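Local coordinates for protein acetyl-CoA acetyltransferase A (Ascaris suum, PDB 6BJA) that probably catalyses the thiolytic cleavage of 3-ketoacyl-CoA and, in reverse, the Claisen condensation of acyl-CoA units, as a thiolase that binds coenzyme A, at residues A[13-18]-A[366-370]; A[18-23]-A[219-224]; A[283-287]-A[305-310]. All blocks are in the same frame, centred on the assembly; numbering follows the deposited sequence.

Contact 1 of 3, residues A[13-18]-A[366-370]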
ATOM      1  N   ILE A  13      -1.882 -13.953  44.128  1.00 19.59           N
ATOM      2  CA  ILE A  13      -0.905 -13.377  43.218  1.00 18.37           C
ATOM      3  C   ILE A  13       0.480 -13.697  43.764  1.00 18.36           C
ATOM      4  O   ILE A  13       0.800 -13.277  44.869  1.00 19.98           O
ATOM      5  CB  ILE A  13      -1.097 -11.853  43.105  1.00 16.33           C
ATOM      6  CG1 ILE A  13      -2.459 -11.549  42.475  1.00 18.84           C
ATOM      7  CG2 ILE A  13       0.009 -11.221  42.283  1.00 18.47           C
ATOM      8  CD1 ILE A  13      -2.887 -10.106  42.527  1.00 18.44           C
ATOM      9  N   LEU A  14       1.284 -14.432  43.007  1.00 16.19           N
ATOM     10  CA  LEU A  14       2.644 -14.774  43.441  1.00 17.38           C
ATOM     11  C   LEU A  14       3.653 -13.736  42.999  1.00 20.56           C
ATOM     12  O   LEU A  14       4.660 -13.524  43.681  1.00 19.99           O
ATOM     13  CB  LEU A  14       3.060 -16.125  42.898  1.00 19.62           C
ATOM     14  CG  LEU A  14       2.200 -17.319  43.307  1.00 21.20           C
ATOM     15  CD1 LEU A  14       2.844 -18.607  42.815  1.00 21.87           C
ATOM     16  CD2 LEU A  14       1.995 -17.363  44.820  1.00 23.06           C
ATOM     17  N   SER A  15       3.385 -13.091  41.867  1.00 16.76           N
ATOM     18  CA  SER A  15       4.286 -12.117  41.292  1.00 18.19           C
ATOM     19  C   SER A  15       3.508 -11.177  40.400  1.00 17.96           C
ATOM     20  O   SER A  15       2.437 -11.536  39.902  1.00 19.15           O
ATOM     21  CB  SER A  15       5.400 -12.791  40.495  1.00 20.79           C
ATOM     22  OG  SER A  15       4.869 -13.535  39.413  1.00 20.63           O
ATOM     23  N   ALA A  16       4.084  -9.996  40.196  1.00 17.12           N
ATOM     24  CA  ALA A  16       3.424  -8.900  39.467  1.00 16.02           C
ATOM     25  C   ALA A  16       4.514  -7.941  38.991  1.00 15.70           C
ATOM     26  O   ALA A  16       5.161  -7.279  39.800  1.00 17.71           O
ATOM     27  CB  ALA A  16       2.436  -8.199  40.350  1.00 18.93           C
ATOM     28  N   VAL A  17       4.788  -7.968  37.687  1.00 15.00           N
ATOM     29  CA  VAL A  17       5.884  -7.202  37.116  1.00 14.17           C
ATOM     30  C   VAL A  17       5.451  -6.509  35.829  1.00 15.67           C
ATOM     31  O   VAL A  17       4.454  -6.904  35.202  1.00 16.03           O
ATOM     32  CB  VAL A  17       7.126  -8.076  36.818  1.00 16.62           C
ATOM     33  CG1 VAL A  17       7.655  -8.712  38.096  1.00 20.30           C
ATOM     34  CG2 VAL A  17       6.818  -9.136  35.801  1.00 17.17           C
ATOM     35  N   ARG A  18       6.192  -5.467  35.450  1.00 15.24           N
ATOM     36  CA  ARG A  18       5.907  -4.779  34.199  1.00 15.61           C
ATOM     37  C   ARG A  18       7.174  -4.241  33.556  1.00 15.53           C
ATOM     38  O   ARG A  18       8.143  -3.991  34.229  1.00 14.87           O
ATOM     39  CB  ARG A  18       4.934  -3.632  34.456  1.00 15.85           C
ATOM     40  CG  ARG A  18       5.522  -2.478  35.281  1.00 14.22           C
ATOM     41  CD  ARG A  18       4.525  -1.361  35.395  1.00 14.44           C
ATOM     42  NE  ARG A  18       4.992  -0.127  36.032  1.00 14.80           N
ATOM     43  CZ  ARG A  18       5.573   0.887  35.406  1.00 15.21           C
ATOM     44  NH1 ARG A  18       5.884   0.815  34.126  1.00 15.89           N
ATOM     45  NH2 ARG A  18       5.843   2.008  36.074  1.00 16.90           N
ATOM     46  N   VAL A 366      -0.521  -4.475  38.661  1.00 14.60           N
ATOM     47  CA  VAL A 366       0.864  -4.515  39.118  1.00 16.39           C
ATOM     48  C   VAL A 366       1.190  -3.290  39.975  1.00 15.63           C
ATOM     49  O   VAL A 366       1.712  -3.427  41.078  1.00 16.81           O
ATOM     50  CB  VAL A 366       1.845  -4.619  37.920  1.00 14.73           C
ATOM     51  CG1 VAL A 366       3.284  -4.420  38.387  1.00 15.13           C
ATOM     52  CG2 VAL A 366       1.679  -5.958  37.224  1.00 16.68           C
ATOM     53  N   THR A 367       0.870  -2.093  39.495  1.00 15.00           N
ATOM     54  CA  THR A 367       1.149  -0.880  40.247  1.00 15.32           C
ATOM     55  C   THR A 367       0.390  -0.851  41.569  1.00 16.67           C
ATOM     56  O   THR A 367       0.963  -0.470  42.621  1.00 17.31           O
ATOM     57  CB  THR A 367       0.827   0.329  39.389  1.00 16.61           C
ATOM     58  OG1 THR A 367       1.711   0.306  38.258  1.00 16.80           O
ATOM     59  CG2 THR A 367       1.017   1.633  40.149  1.00 17.06           C
ATOM     60  N   LEU A 368      -0.869  -1.274  41.556  1.00 16.13           N
ATOM     61  CA  LEU A 368      -1.649  -1.334  42.787  1.00 17.76           C
ATOM     62  C   LEU A 368      -1.013  -2.276  43.813  1.00 17.71           C
ATOM     63  O   LEU A 368      -0.873  -1.918  44.990  1.00 17.89           O
ATOM     64  CB  LEU A 368      -3.086  -1.780  42.491  1.00 17.13           C
ATOM     65  CG  LEU A 368      -3.989  -1.920  43.711  1.00 17.52           C
ATOM     66  CD1 LEU A 368      -4.244  -0.555  44.344  1.00 19.05           C
ATOM     67  CD2 LEU A 368      -5.289  -2.599  43.341  1.00 19.64           C
ATOM     68  N   VAL A 369      -0.677  -3.488  43.376  1.00 17.14           N
ATOM     69  CA  VAL A 369      -0.142  -4.498  44.269  1.00 17.27           C
ATOM     70  C   VAL A 369       1.077  -3.931  44.984  1.00 18.24           C
ATOM     71  O   VAL A 369       1.215  -4.063  46.202  1.00 18.28           O
ATOM     72  CB  VAL A 369       0.214  -5.791  43.492  1.00 16.62           C
ATOM     73  CG1 VAL A 369       1.163  -6.692  44.307  1.00 18.98           C
ATOM     74  CG2 VAL A 369      -1.058  -6.539  43.124  1.00 19.65           C
ATOM     75  N   HIS A 370       1.951  -3.260  44.252  1.00 15.86           N
ATOM     76  CA  HIS A 370       3.217  -2.856  44.844  1.00 18.16           C
ATOM     77  C   HIS A 370       3.153  -1.523  45.602  1.00 18.27           C
ATOM     78  O   HIS A 370       4.076  -1.176  46.321  1.00 19.84           O
ATOM     79  CB  HIS A 370       4.282  -2.827  43.765  1.00 18.55           C
ATOM     80  CG  HIS A 370       4.699  -4.195  43.366  1.00 17.68           C
ATOM     81  ND1 HIS A 370       5.290  -5.071  44.254  1.00 17.73           N
ATOM     82  CD2 HIS A 370       4.555  -4.872  42.200  1.00 17.13           C
ATOM     83  CE1 HIS A 370       5.511  -6.220  43.642  1.00 21.03           C
ATOM     84  NE2 HIS A 370       5.082  -6.120  42.394  1.00 18.59           N
TER

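Contact 2 of 3, residues A[18-23]-A[219-224]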
ATOM      1  N   ARG A  18       6.192  -5.467  35.450  1.00 15.24           N
ATOM      2  CA  ARG A  18       5.907  -4.779  34.199  1.00 15.61           C
ATOM      3  C   ARG A  18       7.174  -4.241  33.556  1.00 15.53           C
ATOM      4  O   ARG A  18       8.143  -3.991  34.229  1.00 14.87           O
ATOM      5  CB  ARG A  18       4.934  -3.632  34.456  1.00 15.85           C
ATOM      6  CG  ARG A  18       5.522  -2.478  35.281  1.00 14.22           C
ATOM      7  CD  ARG A  18       4.525  -1.361  35.395  1.00 14.44           C
ATOM      8  NE  ARG A  18       4.992  -0.127  36.032  1.00 14.80           N
ATOM      9  CZ  ARG A  18       5.573   0.887  35.406  1.00 15.21           C
ATOM     10  NH1 ARG A  18       5.884   0.815  34.126  1.00 15.89           N
ATOM     11  NH2 ARG A  18       5.843   2.008  36.074  1.00 16.90           N
ATOM     12  N   THR A  19       7.161  -4.062  32.246  1.00 13.70           N
ATOM     13  CA  THR A  19       8.192  -3.294  31.586  1.00 16.04           C
ATOM     14  C   THR A  19       8.007  -1.827  31.917  1.00 15.50           C
ATOM     15  O   THR A  19       6.912  -1.395  32.297  1.00 15.38           O
ATOM     16  CB  THR A  19       8.150  -3.461  30.058  1.00 14.97           C
ATOM     17  OG1 THR A  19       6.944  -2.855  29.562  1.00 15.82           O
ATOM     18  CG2 THR A  19       8.229  -4.909  29.638  1.00 15.95           C
ATOM     19  N   PRO A  20       9.068  -1.029  31.763  1.00 13.57           N
ATOM     20  CA  PRO A  20       8.838   0.398  31.605  1.00 15.43           C
ATOM     21  C   PRO A  20       7.948   0.587  30.387  1.00 16.39           C
ATOM     22  O   PRO A  20       7.936  -0.256  29.471  1.00 16.64           O
ATOM     23  CB  PRO A  20      10.223   0.979  31.355  1.00 17.68           C
ATOM     24  CG  PRO A  20      11.185  -0.151  31.692  1.00 17.27           C
ATOM     25  CD  PRO A  20      10.425  -1.393  31.377  1.00 14.94           C
ATOM     26  N   ILE A  21       7.230   1.693  30.366  1.00 15.92           N
ATOM     27  CA  ILE A  21       6.329   2.000  29.262  1.00 14.25           C
ATOM     28  C   ILE A  21       7.028   2.997  28.347  1.00 15.96           C
ATOM     29  O   ILE A  21       7.459   4.055  28.805  1.00 17.45           O
ATOM     30  CB  ILE A  21       4.998   2.556  29.772  1.00 16.33           C
ATOM     31  CG1 ILE A  21       4.275   1.510  30.632  1.00 17.70           C
ATOM     32  CG2 ILE A  21       4.145   2.994  28.614  1.00 15.89           C
ATOM     33  CD1 ILE A  21       3.124   2.068  31.433  1.00 19.09           C
ATOM     34  N   ALA A  22       7.181   2.655  27.070  1.00 15.96           N
ATOM     35  CA  ALA A  22       7.899   3.511  26.129  1.00 15.79           C
ATOM     36  C   ALA A  22       6.931   4.317  25.269  1.00 16.17           C
ATOM     37  O   ALA A  22       5.765   3.933  25.067  1.00 16.80           O
ATOM     38  CB  ALA A  22       8.839   2.686  25.244  1.00 17.17           C
ATOM     39  N   SER A  23       7.410   5.463  24.801  1.00 18.22           N
ATOM     40  CA  SER A  23       6.644   6.298  23.893  1.00 19.38           C
ATOM     41  C   SER A  23       6.493   5.674  22.505  1.00 18.73           C
ATOM     42  O   SER A  23       7.193   4.743  22.116  1.00 18.28           O
ATOM     43  CB  SER A  23       7.293   7.666  23.763  1.00 23.71           C
ATOM     44  OG  SER A  23       7.327   8.283  25.035  1.00 21.47           O
ATOM     45  N   LEU A 219      16.171  -0.136  28.454  1.00 19.53           N
ATOM     46  CA  LEU A 219      15.137   0.777  28.935  1.00 17.97           C
ATOM     47  C   LEU A 219      14.838   0.419  30.379  1.00 16.31           C
ATOM     48  O   LEU A 219      14.470  -0.714  30.668  1.00 16.03           O
ATOM     49  CB  LEU A 219      13.880   0.680  28.074  1.00 18.03           C
ATOM     50  CG  LEU A 219      12.759   1.616  28.495  1.00 20.77           C
ATOM     51  CD1 LEU A 219      13.148   3.075  28.221  1.00 25.08           C
ATOM     52  CD2 LEU A 219      11.463   1.241  27.795  1.00 22.50           C
ATOM     53  N   THR A 220      15.016   1.387  31.284  1.00 18.61           N
ATOM     54  CA  THR A 220      14.846   1.149  32.713  1.00 18.19           C
ATOM     55  C   THR A 220      13.789   2.022  33.392  1.00 18.23           C
ATOM     56  O   THR A 220      13.456   1.781  34.547  1.00 19.92           O
ATOM     57  CB  THR A 220      16.175   1.372  33.458  1.00 20.05           C
ATOM     58  OG1 THR A 220      16.567   2.739  33.318  1.00 22.26           O
ATOM     59  CG2 THR A 220      17.239   0.449  32.897  1.00 23.04           C
ATOM     60  N   GLU A 221      13.276   3.024  32.671  1.00 18.15           N
ATOM     61  CA  GLU A 221      12.331   4.011  33.218  1.00 18.27           C
ATOM     62  C   GLU A 221      11.237   4.321  32.203  1.00 16.72           C
ATOM     63  O   GLU A 221      11.496   4.361  31.014  1.00 18.73           O
ATOM     64  CB  GLU A 221      13.030   5.328  33.587  1.00 21.10           C
ATOM     65  CG  GLU A 221      14.117   5.219  34.603  1.00 26.44           C
ATOM     66  CD  GLU A 221      14.627   6.594  35.018  1.00 26.41           C
ATOM     67  OE1 GLU A 221      14.260   7.603  34.367  1.00 37.35           O
ATOM     68  OE2 GLU A 221      15.384   6.651  36.006  1.00 38.13           O
ATOM     69  N   ASP A 222      10.022   4.546  32.684  1.00 19.25           N
ATOM     70  CA  ASP A 222       8.942   5.024  31.849  1.00 19.15           C
ATOM     71  C   ASP A 222       9.370   6.285  31.103  1.00 18.74           C
ATOM     72  O   ASP A 222      10.088   7.125  31.656  1.00 20.73           O
ATOM     73  CB  ASP A 222       7.696   5.325  32.690  1.00 17.47           C
ATOM     74  CG  ASP A 222       7.151   4.100  33.408  1.00 18.51           C
ATOM     75  OD1 ASP A 222       7.129   2.986  32.819  1.00 17.53           O
ATOM     76  OD2 ASP A 222       6.726   4.246  34.566  1.00 15.83           O
ATOM     77  N   GLU A 223       8.927   6.430  29.861  1.00 18.43           N
ATOM     78  CA  GLU A 223       9.327   7.563  29.031  1.00 17.22           C
ATOM     79  C   GLU A 223       8.362   8.736  29.022  1.00 18.93           C
ATOM     80  O   GLU A 223       8.787   9.873  28.925  1.00 19.60           O
ATOM     81  CB  GLU A 223       9.542   7.100  27.580  1.00 17.99           C
ATOM     82  CG  GLU A 223      10.666   6.119  27.423  1.00 18.62           C
ATOM     83  CD  GLU A 223      11.107   5.890  25.977  1.00 24.41           C
ATOM     84  OE1 GLU A 223      10.262   5.989  25.057  1.00 21.32           O
ATOM     85  OE2 GLU A 223      12.317   5.618  25.760  1.00 23.22           O
ATOM     86  N   GLU A 224       7.057   8.476  29.067  1.00 17.16           N
ATOM     87  CA  GLU A 224       6.101   9.542  28.780  1.00 18.70           C
ATOM     88  C   GLU A 224       6.134  10.664  29.795  1.00 21.66           C
ATOM     89  O   GLU A 224       5.929  11.820  29.429  1.00 21.18           O
ATOM     90  CB  GLU A 224       4.680   8.984  28.693  1.00 21.96           C
ATOM     91  CG  GLU A 224       3.569  10.071  28.660  1.00 29.16           C
ATOM     92  CD  GLU A 224       3.664  11.075  27.498  1.00 33.23           C
ATOM     93  OE1 GLU A 224       4.182  10.704  26.405  1.00 25.04           O
ATOM     94  OE2 GLU A 224       3.169  12.237  27.668  1.00 30.76           O
TER
HETATM   95  O   HOH W   1       5.846   6.024  29.754  1.00 24.54           O

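Contact 3 of 3, residues A[283-287]-A[305-310]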
ATOM      1  N   LEU A 283      -9.621 -11.070  45.922  1.00 21.76           N
ATOM      2  CA  LEU A 283     -10.810 -11.309  46.737  1.00 22.91           C
ATOM      3  C   LEU A 283     -12.080 -11.408  45.912  1.00 23.86           C
ATOM      4  O   LEU A 283     -12.971 -12.206  46.224  1.00 24.87           O
ATOM      5  CB  LEU A 283     -10.978 -10.204  47.760  1.00 22.01           C
ATOM      6  CG  LEU A 283      -9.888 -10.101  48.815  1.00 25.71           C
ATOM      7  CD1 LEU A 283     -10.260  -9.016  49.796  1.00 26.80           C
ATOM      8  CD2 LEU A 283      -9.669 -11.434  49.514  1.00 26.50           C
ATOM      9  N   SER A 284     -12.159 -10.589  44.871  1.00 21.57           N
ATOM     10  CA  SER A 284     -13.375 -10.477  44.085  1.00 23.05           C
ATOM     11  C   SER A 284     -13.119  -9.690  42.819  1.00 20.77           C
ATOM     12  O   SER A 284     -12.106  -8.979  42.709  1.00 20.60           O
ATOM     13  CB  SER A 284     -14.475  -9.798  44.908  1.00 24.33           C
ATOM     14  OG  SER A 284     -15.740  -9.917  44.275  1.00 29.19           O
ATOM     15  N   TYR A 285     -14.042  -9.796  41.870  1.00 21.66           N
ATOM     16  CA  TYR A 285     -14.001  -8.973  40.674  1.00 19.60           C
ATOM     17  C   TYR A 285     -15.432  -8.660  40.236  1.00 23.53           C
ATOM     18  O   TYR A 285     -16.379  -9.337  40.642  1.00 22.53           O
ATOM     19  CB  TYR A 285     -13.225  -9.672  39.556  1.00 19.55           C
ATOM     20  CG  TYR A 285     -13.850 -10.939  39.094  1.00 20.45           C
ATOM     21  CD1 TYR A 285     -14.851 -10.886  38.149  1.00 24.47           C
ATOM     22  CD2 TYR A 285     -13.464 -12.171  39.591  1.00 25.39           C
ATOM     23  CE1 TYR A 285     -15.449 -11.980  37.706  1.00 26.96           C
ATOM     24  CE2 TYR A 285     -14.089 -13.329  39.130  1.00 30.05           C
ATOM     25  CZ  TYR A 285     -15.088 -13.196  38.183  1.00 27.59           C
ATOM     26  OH  TYR A 285     -15.779 -14.262  37.651  1.00 35.65           O
ATOM     27  N   ALA A 286     -15.573  -7.634  39.412  1.00 19.85           N
ATOM     28  CA  ALA A 286     -16.869  -7.236  38.898  1.00 22.35           C
ATOM     29  C   ALA A 286     -16.694  -6.639  37.521  1.00 20.52           C
ATOM     30  O   ALA A 286     -15.618  -6.125  37.176  1.00 20.34           O
ATOM     31  CB  ALA A 286     -17.524  -6.248  39.827  1.00 22.46           C
ATOM     32  N   GLU A 287     -17.769  -6.689  36.735  1.00 21.20           N
ATOM     33  CA  GLU A 287     -17.762  -6.162  35.389  1.00 21.39           C
ATOM     34  C   GLU A 287     -19.063  -5.408  35.187  1.00 24.93           C
ATOM     35  O   GLU A 287     -20.101  -5.843  35.674  1.00 30.00           O
ATOM     36  CB  GLU A 287     -17.629  -7.285  34.365  1.00 24.01           C
ATOM     37  CG  GLU A 287     -16.374  -8.154  34.552  1.00 24.19           C
ATOM     38  CD  GLU A 287     -16.371  -9.410  33.685  1.00 29.76           C
ATOM     39  OE1 GLU A 287     -17.273 -10.256  33.853  1.00 30.50           O
ATOM     40  OE2 GLU A 287     -15.451  -9.568  32.862  1.00 33.37           O
ATOM     41  N   GLN A 305     -20.728  -2.465  42.293  1.00 24.39           N
ATOM     42  CA  GLN A 305     -21.060  -3.886  42.318  1.00 24.16           C
ATOM     43  C   GLN A 305     -20.026  -4.664  43.122  1.00 26.94           C
ATOM     44  O   GLN A 305     -20.361  -5.471  43.977  1.00 26.39           O
ATOM     45  CB  GLN A 305     -21.146  -4.430  40.895  1.00 25.32           C
ATOM     46  CG  GLN A 305     -21.486  -5.908  40.791  1.00 35.57           C
ATOM     47  CD  GLN A 305     -22.773  -6.269  41.507  1.00 38.39           C
ATOM     48  OE1 GLN A 305     -23.789  -5.583  41.371  1.00 35.93           O
ATOM     49  NE2 GLN A 305     -22.734  -7.347  42.282  1.00 34.81           N
ATOM     50  N   LEU A 306     -18.758  -4.379  42.855  1.00 26.03           N
ATOM     51  CA  LEU A 306     -17.652  -5.033  43.546  1.00 23.70           C
ATOM     52  C   LEU A 306     -17.753  -4.890  45.066  1.00 23.46           C
ATOM     53  O   LEU A 306     -17.613  -5.856  45.810  1.00 26.72           O
ATOM     54  CB  LEU A 306     -16.333  -4.444  43.050  1.00 21.39           C
ATOM     55  CG  LEU A 306     -15.024  -5.039  43.568  1.00 22.01           C
ATOM     56  CD1 LEU A 306     -14.822  -6.442  43.035  1.00 24.45           C
ATOM     57  CD2 LEU A 306     -13.851  -4.157  43.178  1.00 23.05           C
ATOM     58  N   LEU A 307     -18.002  -3.667  45.522  1.00 23.59           N
ATOM     59  CA  LEU A 307     -18.043  -3.369  46.950  1.00 25.87           C
ATOM     60  C   LEU A 307     -19.303  -3.961  47.584  1.00 28.45           C
ATOM     61  O   LEU A 307     -19.241  -4.516  48.676  1.00 30.54           O
ATOM     62  CB  LEU A 307     -17.979  -1.862  47.176  1.00 26.13           C
ATOM     63  CG  LEU A 307     -16.687  -1.144  46.780  1.00 25.11           C
ATOM     64  CD1 LEU A 307     -16.834   0.350  47.033  1.00 26.00           C
ATOM     65  CD2 LEU A 307     -15.505  -1.676  47.559  1.00 29.21           C
ATOM     66  N   SER A 308     -20.430  -3.849  46.888  1.00 29.75           N
ATOM     67  CA  SER A 308     -21.692  -4.415  47.364  1.00 34.33           C
ATOM     68  C   SER A 308     -21.577  -5.913  47.639  1.00 30.08           C
ATOM     69  O   SER A 308     -21.900  -6.375  48.730  1.00 35.97           O
ATOM     70  CB  SER A 308     -22.810  -4.176  46.349  1.00 31.69           C
ATOM     71  OG  SER A 308     -24.016  -4.754  46.813  1.00 41.68           O
ATOM     72  N   GLN A 309     -21.092  -6.663  46.657  1.00 30.15           N
ATOM     73  CA  GLN A 309     -21.007  -8.114  46.780  1.00 31.85           C
ATOM     74  C   GLN A 309     -19.959  -8.553  47.792  1.00 33.42           C
ATOM     75  O   GLN A 309     -19.962  -9.703  48.242  1.00 37.15           O
ATOM     76  CB  GLN A 309     -20.718  -8.743  45.410  1.00 29.44           C
ATOM     77  CG  GLN A 309     -19.334  -8.465  44.836  1.00 30.24           C
ATOM     78  CD  GLN A 309     -19.226  -8.772  43.339  1.00 31.20           C
ATOM     79  OE1 GLN A 309     -20.229  -8.819  42.622  1.00 33.61           O
ATOM     80  NE2 GLN A 309     -18.002  -8.976  42.863  1.00 29.00           N
ATOM     81  N   SER A 310     -19.057  -7.639  48.144  1.00 35.05           N
ATOM     82  CA  SER A 310     -17.959  -7.931  49.057  1.00 32.38           C
ATOM     83  C   SER A 310     -18.246  -7.453  50.482  1.00 34.69           C
ATOM     84  O   SER A 310     -17.455  -7.689  51.391  1.00 35.38           O
ATOM     85  CB  SER A 310     -16.670  -7.285  48.532  1.00 32.54           C
ATOM     86  OG  SER A 310     -16.283  -7.889  47.303  1.00 34.75           O
TER

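Contact 1 of 3, residues A[13-18]-A[366-370]
One hydrogen bond joins the strand 13-18 to the helix 366-370: the imidazole NE2 of His370 donates to the backbone O of Ala16 at 2.8 Å, with the carbonyl oxygen lying near the plane of the ring. A helix side chain thus takes up a strand carbonyl, and the same NE2 sits 3.9 Å from Ala16 CB. The guanidinium of Arg18 passes the helix with NE 4.0 Å from Thr367 OG1. Both side chains turn to a common partner, Glu203, which forms a salt bridge with Arg18 and a hydrogen bond with Thr367.

Strand 11-23 belongs to the sheet of the N-terminal half of the thiolase fold, and helix 357-371, from the C-terminal half, is sandwiched between the two sheets of that fold, with Leu368 facing strand 319-322. The axes of the two segments approach to 7.9 Å, with N-to-C directions 122° apart.

Apolar packing fills the space between them. Ala16 and Val366 are nearest in the backbone, their CA atoms 5.1 Å apart, a closeness helped by the small alanine; Ala16 CB meets Val366 CG2 at 3.9 Å and Val369 CG1 at 4.4 Å. Val366 CG2 also touches Val17 O at 3.6 Å, although the side chain of Val17 points away. One helical turn further along, Val369 CG2 packs on Ile13 CD1 at 4.1 Å.

Contact 2 of 3, residues A[18-23]-A[219-224]
Asp222 and Arg18 form a bidentate salt bridge: Arg18 NH1 reaches Asp222 OD1 and Arg18 NH2 reaches Asp222 OD2, each at 2.8 Å and with nearly straight hydrogen bonds. The guanidinium is shared, since Arg18 NE pairs with Glu203 and Phe200 adds a cation-pi contact. Asp222 OD1 accepts a further hydrogen bond from the backbone, Ile21 N, at 2.8 Å, so a single carboxylate ties both the arginine and the main chain of 18-23 to the loop.

Further along, main-chain groups join in. Glu223 N donates to Ile21 O at 3.0 Å, and a water bound to Ile21 O at 2.7 Å accepts from Glu224 N at 2.8 Å. The side chain of Glu223 adds a bond to the backbone: its OE1 receives Ser23 N at 2.9 Å, while OE2 of the same carboxylate is hydrogen-bonded to Thr27.

These bonds pin the irregular C-terminal part of strand 11-23 to the long loop that leads from strand 218-219 to strand 257-267 of the thiolase N-terminal domain. The loop borders the coenzyme A pocket: Glu224 hydrogen-bonds Tyr188, a CoA-binding residue, and its side chain comes within about 4 Å of the bound coenzyme A.

Packing is concentrated around Pro20, whose CA is 4.6 Å from that of Asp222. Its ring lies over the backbone from Leu219 to Glu221, with Pro20 CG 3.5 Å from Leu219 O and Pro20 CB 3.6 Å from Glu221 C. Leu219 CD2 touches both Pro20 CB, at 3.8 Å, and Ala22 CB, at 3.9 Å.

Contact 3 of 3, residues A[283-287]-A[305-310]
A single amide nitrogen, Gln309 NE2, makes both hydrogen bonds between the strand 283-287 and the helix 305-310: it donates to Ser284 OG and to the backbone O of Tyr285, each at 2.8 Å. The angles at the hydrogens, 145° and 138°, are noticeably bent. The other end of the amide is held within the helix, where Gln305 NE2 donates to Gln309 OE1 at 2.9 Å in an almost straight bond, one turn back along the helix. The glutamine is thereby fixed at both ends of its amide group while it spans from the helix to the strand.

Strand 280-289 and helix 298-310 follow one another in the C-terminal half of the thiolase fold, and the helix packs back on the sheet that contains the strand. The two segment axes come within 7.7 Å, with their N-to-C directions 139° apart. At the start of this segment the strand carries a classic beta bulge, in which Leu283 and Ser284 both face Leu393 of the neighbouring strand 388-396.

The apolar part centres on Leu306. Its CD1 lies 3.6 Å from Tyr285 CA and 3.7 Å from Ser284 C, against the strand backbone, and Leu306 CB meets Ala286 CB at 3.9 Å. Ala286 and Leu306 have the nearest CA atoms, 5.2 Å apart. Ser310 OG, hydrogen-bonded to Leu306 O at 2.9 Å, also touches Ser284 CB at 3.6 Å. Tyr285 points away from the helix and stacks edge-to-face with Tyr113 of the second subunit.

Contacts 1 and 2 use successive parts of strand 11-23, in the sheet of the N-terminal half, and share Arg18, which passes helix 357-371 in the first and meets the 219-224 loop in the second; their centres are 16 Å apart. Contact 3 uses strand 280-289 of the C-terminal-half sheet, which meets strand 11-23 at one end; its centre is 20 Å from that of contact 1 and 31 Å from that of contact 2, away from the annotated sites. Contact 2 lies closest to the active site and to coenzyme A, which the Glu224 side chain approaches to about 4 Å: the Ile21 side chain is about 7 Å from that of His355, the predicted proton acceptor, the Arg18 side chain about 11 Å.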